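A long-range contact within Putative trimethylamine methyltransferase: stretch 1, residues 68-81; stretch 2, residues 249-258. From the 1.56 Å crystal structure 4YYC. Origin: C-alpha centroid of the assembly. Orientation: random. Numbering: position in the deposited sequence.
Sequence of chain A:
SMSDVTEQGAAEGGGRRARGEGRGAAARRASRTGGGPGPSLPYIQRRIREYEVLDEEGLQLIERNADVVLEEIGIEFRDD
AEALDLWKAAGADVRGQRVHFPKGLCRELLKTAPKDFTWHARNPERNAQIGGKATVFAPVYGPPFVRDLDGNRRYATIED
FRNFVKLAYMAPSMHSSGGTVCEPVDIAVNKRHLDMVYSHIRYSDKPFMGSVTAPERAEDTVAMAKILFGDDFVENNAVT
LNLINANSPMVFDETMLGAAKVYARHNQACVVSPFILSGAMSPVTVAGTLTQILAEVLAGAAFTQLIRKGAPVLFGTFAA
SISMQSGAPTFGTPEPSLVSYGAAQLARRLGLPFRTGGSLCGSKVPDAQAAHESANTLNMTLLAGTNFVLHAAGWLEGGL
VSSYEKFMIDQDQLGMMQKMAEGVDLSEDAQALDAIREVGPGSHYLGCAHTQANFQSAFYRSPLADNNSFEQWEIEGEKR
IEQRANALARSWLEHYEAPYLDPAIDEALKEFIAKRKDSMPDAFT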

ATOM      1  N   VAL A  68      14.703  20.788 -22.334  1.00 24.74           N
ATOM      2  CA  VAL A  68      14.281  20.919 -23.733  1.00 25.75           C
ATOM      3  C   VAL A  68      12.876  21.501 -23.891  1.00 24.79           C
ATOM      4  O   VAL A  68      12.653  22.431 -24.638  1.00 25.25           O
ATOM      5  N   VAL A  69      11.916  20.951 -23.178  1.00 23.95           N
ATOM      6  CA  VAL A  69      10.542  21.480 -23.204  1.00 23.55           C
ATOM      7  C   VAL A  69      10.528  22.972 -22.846  1.00 22.96           C
ATOM      8  O   VAL A  69       9.879  23.782 -23.524  1.00 22.49           O
ATOM      9  N   LEU A  70      11.227  23.326 -21.769  1.00 22.69           N
ATOM     10  CA  LEU A  70      11.224  24.710 -21.291  1.00 22.80           C
ATOM     11  C   LEU A  70      11.806  25.694 -22.308  1.00 24.01           C
ATOM     12  O   LEU A  70      11.375  26.845 -22.365  1.00 23.41           O
ATOM     13  N   GLU A  71      12.824  25.258 -23.053  1.00 25.25           N
ATOM     14  CA  GLU A  71      13.423  26.123 -24.054  1.00 27.30           C
ATOM     15  C   GLU A  71      12.615  26.145 -25.365  1.00 27.38           C
ATOM     16  O   GLU A  71      12.293  27.211 -25.867  1.00 27.57           O
ATOM     17  N   GLU A  72      12.318  24.986 -25.921  1.00 27.55           N
ATOM     18  CA  GLU A  72      11.669  24.882 -27.232  1.00 28.85           C
ATOM     19  C   GLU A  72      10.192  25.191 -27.245  1.00 28.15           C
ATOM     20  O   GLU A  72       9.703  25.806 -28.167  1.00 28.10           O
ATOM     21  N   ILE A  73       9.485  24.753 -26.222  1.00 26.52           N
ATOM     22  CA  ILE A  73       8.019  24.859 -26.177  1.00 26.33           C
ATOM     23  C   ILE A  73       7.620  26.019 -25.282  1.00 25.56           C
ATOM     24  O   ILE A  73       6.801  26.839 -25.685  1.00 26.59           O
ATOM     25  N   GLY A  74       8.206  26.098 -24.097  1.00 24.62           N
ATOM     26  CA  GLY A  74       7.919  27.170 -23.169  1.00 23.47           C
ATOM     27  C   GLY A  74       6.682  26.915 -22.332  1.00 22.55           C
ATOM     28  O   GLY A  74       6.019  25.895 -22.456  1.00 23.04           O
ATOM     29  N   ILE A  75       6.417  27.855 -21.451  1.00 21.67           N
ATOM     30  CA  ILE A  75       5.274  27.794 -20.539  1.00 21.04           C
ATOM     31  C   ILE A  75       4.508  29.103 -20.667  1.00 21.20           C
ATOM     32  O   ILE A  75       5.104  30.172 -20.668  1.00 20.79           O
ATOM     33  N   GLU A  76       3.200  29.016 -20.802  1.00 21.46           N
ATOM     34  CA  GLU A  76       2.370  30.233 -20.839  1.00 22.12           C
ATOM     35  C   GLU A  76       2.202  30.843 -19.450  1.00 21.25           C
ATOM     36  O   GLU A  76       1.892  30.140 -18.498  1.00 20.19           O
ATOM     37  N   PHE A  77       2.390  32.165 -19.343  1.00 20.83           N
ATOM     38  CA  PHE A  77       2.059  32.913 -18.159  1.00 20.58           C
ATOM     39  C   PHE A  77       0.995  33.854 -18.656  1.00 21.15           C
ATOM     40  O   PHE A  77       1.297  34.843 -19.313  1.00 21.83           O
ATOM     41  N   ARG A  78      -0.272  33.531 -18.391  1.00 21.13           N
ATOM     42  CA  ARG A  78      -1.378  34.238 -19.055  1.00 22.36           C
ATOM     43  C   ARG A  78      -2.003  35.354 -18.245  1.00 22.77           C
ATOM     44  O   ARG A  78      -2.156  35.235 -17.055  1.00 22.36           O
ATOM     45  N   ASP A  79      -2.351  36.429 -18.942  1.00 23.71           N
ATOM     46  CA  ASP A  79      -3.094  37.547 -18.398  1.00 24.93           C
ATOM     47  C   ASP A  79      -2.389  38.182 -17.205  1.00 24.41           C
ATOM     48  O   ASP A  79      -3.062  38.659 -16.291  1.00 24.99           O
ATOM     49  N   ASP A  80      -1.044  38.227 -17.247  1.00 23.87           N
ATOM     50  CA  ASP A  80      -0.204  38.778 -16.170  1.00 23.76           C
ATOM     51  C   ASP A  80       1.040  39.446 -16.748  1.00 23.41           C
ATOM     52  O   ASP A  80       2.107  38.854 -16.910  1.00 22.46           O
ATOM     53  N   ALA A  81       0.863  40.721 -17.088  1.00 23.37           N
ATOM     54  CA  ALA A  81       1.922  41.477 -17.724  1.00 23.58           C
ATOM     55  C   ALA A  81       3.138  41.623 -16.819  1.00 23.15           C
ATOM     56  O   ALA A  81       4.247  41.615 -17.281  1.00 23.61           O
ATOM     57  N   PRO A 249      -1.939  21.350 -19.448  1.00 21.43           N
ATOM     58  CA  PRO A 249      -0.480  21.425 -19.672  1.00 21.46           C
ATOM     59  C   PRO A 249       0.076  22.846 -19.862  1.00 21.67           C
ATOM     60  O   PRO A 249      -0.398  23.599 -20.700  1.00 22.10           O
HETATM   61  N   MSE A 250       1.129  23.140 -19.084  1.00 21.10           N
HETATM   62  CA  MSE A 250       2.134  24.178 -19.370  1.00 21.02           C
HETATM   63  C   MSE A 250       1.516  25.572 -19.423  1.00 20.70           C
HETATM   64  O   MSE A 250       1.945  26.409 -20.207  1.00 20.80           O
ATOM     65  N   VAL A 251       0.534  25.835 -18.567  1.00 20.06           N
ATOM     66  CA  VAL A 251      -0.050  27.179 -18.457  1.00 20.19           C
ATOM     67  C   VAL A 251      -0.141  27.518 -16.991  1.00 19.47           C
ATOM     68  O   VAL A 251      -0.628  26.688 -16.202  1.00 19.48           O
ATOM     69  N   PHE A 252       0.233  28.764 -16.650  1.00 19.29           N
ATOM     70  CA  PHE A 252      -0.182  29.384 -15.376  1.00 19.29           C
ATOM     71  C   PHE A 252      -1.112  30.540 -15.698  1.00 19.93           C
ATOM     72  O   PHE A 252      -0.786  31.358 -16.515  1.00 19.95           O
ATOM     73  N   ASP A 253      -2.249  30.545 -15.025  1.00 21.08           N
ATOM     74  CA  ASP A 253      -3.262  31.560 -15.222  1.00 23.03           C
ATOM     75  C   ASP A 253      -3.214  32.679 -14.197  1.00 22.63           C
ATOM     76  O   ASP A 253      -2.612  32.588 -13.129  1.00 20.96           O
ATOM     77  N   GLU A 254      -3.872  33.765 -14.576  1.00 23.76           N
ATOM     78  CA  GLU A 254      -3.910  34.983 -13.805  1.00 25.06           C
ATOM     79  C   GLU A 254      -4.231  34.823 -12.310  1.00 22.52           C
ATOM     80  O   GLU A 254      -3.587  35.427 -11.456  1.00 21.16           O
ATOM     81  N   THR A 255      -5.265  34.078 -11.988  1.00 22.17           N
ATOM     82  CA  THR A 255      -5.671  33.959 -10.587  1.00 21.62           C
ATOM     83  C   THR A 255      -4.603  33.309  -9.742  1.00 20.39           C
ATOM     84  O   THR A 255      -4.267  33.792  -8.653  1.00 19.55           O
HETATM   85  N   MSE A 256      -4.082  32.190 -10.243  1.00 20.50           N
HETATM   86  CA  MSE A 256      -3.017  31.492  -9.545  1.00 20.22           C
HETATM   87  C   MSE A 256      -1.760  32.288  -9.416  1.00 19.36           C
HETATM   88  O   MSE A 256      -1.165  32.343  -8.341  1.00 18.44           O
ATOM     89  N   LEU A 257      -1.356  32.943 -10.491  1.00 18.98           N
ATOM     90  CA  LEU A 257      -0.180  33.827 -10.438  1.00 19.11           C
ATOM     91  C   LEU A 257      -0.401  34.969  -9.472  1.00 19.30           C
ATOM     92  O   LEU A 257       0.510  35.357  -8.751  1.00 18.64           O
ATOM     93  N   GLY A 258      -1.619  35.509  -9.429  1.00 19.09           N
ATOM     94  CA  GLY A 258      -1.933  36.603  -8.510  1.00 19.56           C
ATOM     95  C   GLY A 258      -1.833  36.225  -7.049  1.00 19.32           C
ATOM     96  O   GLY A 258      -1.273  36.991  -6.258  1.00 19.95           O
TER

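Three waters carry the side-chain polar traffic of this contact, for no direct side-chain hydrogen bond or salt bridge crosses between the stretches. Water 1 accepts from Arg78 NH1 (2.8 Å) and donates to Asp253 OD1 (2.7 Å). Water 2 donates to Asp79 OD2 and to Asp253 OD1, both at 2.8 Å, and accepts from Glu254 N at 2.9 Å. Water 3 lies 2.7 Å from Asp80 OD2 and 2.8 Å from Glu254 O.

The side chains are set by a short parallel pairing, fixed by Glu76 N to Met250 O (3.0 Å), Phe252 N to Glu76 O (2.8 Å) and Arg78 N to Phe252 O (2.9 Å). Phe77 and Phe252 share one face, both chi1 m. Their planes meet at 33° with centroids 5.4 Å apart, an oblique pair in which Phe252 CD2 lies over a face of the Phe77 ring, 3.9 Å from Phe77 CZ. Leu257 (m, t), pointing toward stretch 1, extends this cluster: its CD2 is 3.7 Å from Phe77 CD2. Ile75 (m, m) brings CG2 to the edge of the Phe252 ring, 4.0 Å from Phe252 CD2.

Selenomethionine Met250 (m, t, m) loses the largest area to the other stretch, 107 Å². Its SE reaches the helix, 3.8 Å from Val69 CG1 and 4.1 Å from Ile73 CG2, while its CB meets Ile75 CD1 at 3.7 Å.

Glu76 and Val251 occupy the other face, with Glu76 CB 3.9 Å from Val251 CG2. The end of Glu76 leads away from stretch 2, where OE1 forms a salt bridge with Arg78 NE at 2.8 Å. That bridge helps hold the extended Arg78 (m, t, t) alongside Val251: Arg78 CD is 3.7 Å from Val251 CG1, and Val251 CG2 lies over one face of the guanidinium.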

ATOM      1  CB  VAL A  68      14.357  19.559 -24.455  1.00 26.53           C
ATOM      2  CG1 VAL A  68      13.704  19.639 -25.835  1.00 27.39           C
ATOM      3  CG2 VAL A  68      15.821  19.154 -24.584  1.00 27.58           C
ATOM      4  CB  VAL A  69       9.660  20.682 -22.226  1.00 22.96           C
ATOM      5  CG1 VAL A  69       8.315  21.374 -21.988  1.00 22.85           C
ATOM      6  CG2 VAL A  69       9.469  19.252 -22.739  1.00 23.57           C
ATOM      7  CB  LEU A  70      11.988  24.846 -19.977  1.00 22.65           C
ATOM      8  CG  LEU A  70      11.247  24.341 -18.732  1.00 21.90           C
ATOM      9  CD1 LEU A  70      12.184  24.412 -17.533  1.00 22.18           C
ATOM     10  CD2 LEU A  70       9.980  25.115 -18.442  1.00 21.77           C
ATOM     11  CB  GLU A  71      14.878  25.754 -24.316  1.00 29.00           C
ATOM     12  CG  GLU A  71      15.499  26.726 -25.306  1.00 31.97           C
ATOM     13  CD  GLU A  71      16.956  26.498 -25.600  1.00 35.26           C
ATOM     14  OE1 GLU A  71      17.560  25.489 -25.157  1.00 37.98           O
ATOM     15  OE2 GLU A  71      17.498  27.370 -26.306  1.00 38.34           O
ATOM     16  CB  GLU A  72      11.863  23.495 -27.829  1.00 30.81           C
ATOM     17  CG  GLU A  72      13.303  23.166 -28.123  1.00 34.13           C
ATOM     18  CD  GLU A  72      13.472  21.791 -28.769  1.00 36.57           C
ATOM     19  OE1 GLU A  72      12.422  21.099 -29.067  1.00 38.44           O
ATOM     20  OE2 GLU A  72      14.654  21.420 -28.924  1.00 38.45           O
ATOM     21  CB  ILE A  73       7.365  23.545 -25.699  1.00 26.04           C
ATOM     22  CG1 ILE A  73       7.737  22.426 -26.677  1.00 26.96           C
ATOM     23  CG2 ILE A  73       5.859  23.724 -25.597  1.00 25.81           C
ATOM     24  CD1 ILE A  73       7.326  21.048 -26.219  1.00 27.10           C
ATOM     25  CB  ILE A  75       5.762  27.636 -19.097  1.00 20.98           C
ATOM     26  CG1 ILE A  75       6.655  26.393 -18.937  1.00 21.27           C
ATOM     27  CG2 ILE A  75       4.592  27.613 -18.131  1.00 20.38           C
ATOM     28  CD1 ILE A  75       5.975  25.055 -19.070  1.00 21.36           C
ATOM     29  CB  GLU A  76       0.986  29.910 -21.388  1.00 23.78           C
ATOM     30  CG  GLU A  76       0.985  29.364 -22.812  1.00 25.40           C
ATOM     31  CD  GLU A  76       0.705  30.437 -23.835  1.00 27.38           C
ATOM     32  OE1 GLU A  76      -0.362  31.079 -23.754  1.00 28.46           O
ATOM     33  OE2 GLU A  76       1.561  30.673 -24.719  1.00 29.38           O
ATOM     34  CB  PHE A  77       3.295  33.622 -17.591  1.00 20.68           C
ATOM     35  CG  PHE A  77       4.175  32.708 -16.774  1.00 20.18           C
ATOM     36  CD1 PHE A  77       4.927  31.698 -17.375  1.00 20.40           C
ATOM     37  CD2 PHE A  77       4.204  32.816 -15.389  1.00 20.00           C
ATOM     38  CE1 PHE A  77       5.667  30.823 -16.594  1.00 20.14           C
ATOM     39  CE2 PHE A  77       4.950  31.946 -14.610  1.00 19.59           C
ATOM     40  CZ  PHE A  77       5.667  30.942 -15.208  1.00 19.90           C
ATOM     41  CB  ARG A  78      -2.455  33.251 -19.449  1.00 23.11           C
ATOM     42  CG  ARG A  78      -1.950  32.282 -20.471  1.00 24.07           C
ATOM     43  CD  ARG A  78      -3.042  31.349 -20.956  1.00 25.39           C
ATOM     44  NE  ARG A  78      -2.595  30.548 -22.103  1.00 26.20           N
ATOM     45  CZ  ARG A  78      -3.324  29.561 -22.638  1.00 27.68           C
ATOM     46  NH1 ARG A  78      -4.501  29.236 -22.115  1.00 27.69           N
ATOM     47  NH2 ARG A  78      -2.863  28.872 -23.678  1.00 28.47           N
ATOM     48  CB  ASP A  79      -4.550  37.099 -18.072  1.00 25.58           C
ATOM     49  CG  ASP A  79      -5.258  36.506 -19.275  1.00 26.81           C
ATOM     50  OD1 ASP A  79      -5.359  37.200 -20.264  1.00 28.47           O
ATOM     51  OD2 ASP A  79      -5.640  35.316 -19.256  1.00 29.07           O
ATOM     52  CB  ASP A  80       0.191  37.721 -15.132  1.00 24.21           C
ATOM     53  CG  ASP A  80       0.746  38.347 -13.855  1.00 25.08           C
ATOM     54  OD1 ASP A  80       1.335  39.443 -13.901  1.00 25.88           O
ATOM     55  OD2 ASP A  80       0.544  37.751 -12.782  1.00 26.55           O
ATOM     56  CB  ALA A  81       1.431  42.856 -18.132  1.00 24.68           C
ATOM     57  CB  PRO A 249      -0.271  20.619 -20.962  1.00 22.48           C
ATOM     58  CG  PRO A 249      -1.597  20.730 -21.682  1.00 22.84           C
ATOM     59  CD  PRO A 249      -2.657  20.809 -20.617  1.00 22.03           C
HETATM   60  CB  MSE A 250       2.905  23.773 -20.658  1.00 22.12           C
HETATM   61  CG  MSE A 250       3.676  22.447 -20.441  1.00 22.17           C
HETATM   62 SE   MSE A 250       4.516  21.892 -22.141  1.00 26.27          SE
HETATM   63  CE  MSE A 250       2.936  21.062 -23.012  1.00 26.13           C
ATOM     64  CB  VAL A 251      -1.480  27.230 -19.064  1.00 20.43           C
ATOM     65  CG1 VAL A 251      -2.180  28.556 -18.758  1.00 20.97           C
ATOM     66  CG2 VAL A 251      -1.433  27.007 -20.575  1.00 21.32           C
ATOM     67  CB  PHE A 252       1.032  29.882 -14.569  1.00 19.08           C
ATOM     68  CG  PHE A 252       1.816  28.758 -13.935  1.00 18.95           C
ATOM     69  CD1 PHE A 252       1.441  28.232 -12.714  1.00 18.90           C
ATOM     70  CD2 PHE A 252       2.914  28.222 -14.596  1.00 19.90           C
ATOM     71  CE1 PHE A 252       2.135  27.178 -12.145  1.00 18.64           C
ATOM     72  CE2 PHE A 252       3.631  27.158 -14.032  1.00 19.22           C
ATOM     73  CZ  PHE A 252       3.245  26.638 -12.826  1.00 18.80           C
ATOM     74  CB  ASP A 253      -4.635  30.894 -15.210  1.00 24.94           C
ATOM     75  CG  ASP A 253      -4.975  30.227 -16.524  1.00 27.74           C
ATOM     76  OD1 ASP A 253      -4.778  30.873 -17.590  1.00 30.59           O
ATOM     77  OD2 ASP A 253      -5.464  29.072 -16.476  1.00 31.10           O
ATOM     78  CB  GLU A 254      -4.961  35.884 -14.472  1.00 29.04           C
ATOM     79  CG  GLU A 254      -5.182  37.238 -13.867  1.00 32.89           C
ATOM     80  CD  GLU A 254      -6.140  38.072 -14.696  1.00 34.85           C
ATOM     81  OE1 GLU A 254      -7.031  37.517 -15.376  1.00 38.00           O
ATOM     82  OE2 GLU A 254      -5.980  39.301 -14.666  1.00 41.15           O
ATOM     83  CB  THR A 255      -6.984  33.194 -10.458  1.00 22.39           C
ATOM     84  OG1 THR A 255      -7.951  33.929 -11.199  1.00 24.34           O
ATOM     85  CG2 THR A 255      -7.415  33.126  -8.982  1.00 22.21           C
HETATM   86  CB  MSE A 256      -2.767  30.102 -10.179  1.00 21.78           C
HETATM   87  CG  MSE A 256      -3.941  29.146 -10.043  1.00 23.57           C
HETATM   88 SE   MSE A 256      -4.268  28.619  -8.174  1.00 27.08          SE
HETATM   89  CE  MSE A 256      -5.689  29.936  -7.763  1.00 25.60           C
ATOM     90  CB  LEU A 257       0.151  34.339 -11.833  1.00 19.81           C
ATOM     91  CG  LEU A 257       0.677  33.322 -12.822  1.00 19.90           C
ATOM     92  CD1 LEU A 257       0.700  33.915 -14.209  1.00 20.39           C
ATOM     93  CD2 LEU A 257       2.035  32.761 -12.428  1.00 19.95           C
TER
HETATM   94  O   HOH W   1      -5.929  30.006 -19.889  1.00 41.08           O
HETATM   95  O   HOH W   2      -5.350  33.588 -17.102  1.00 25.80           O
HETATM   96  O   HOH W   3      -2.029  37.733 -11.906  1.00 26.03           O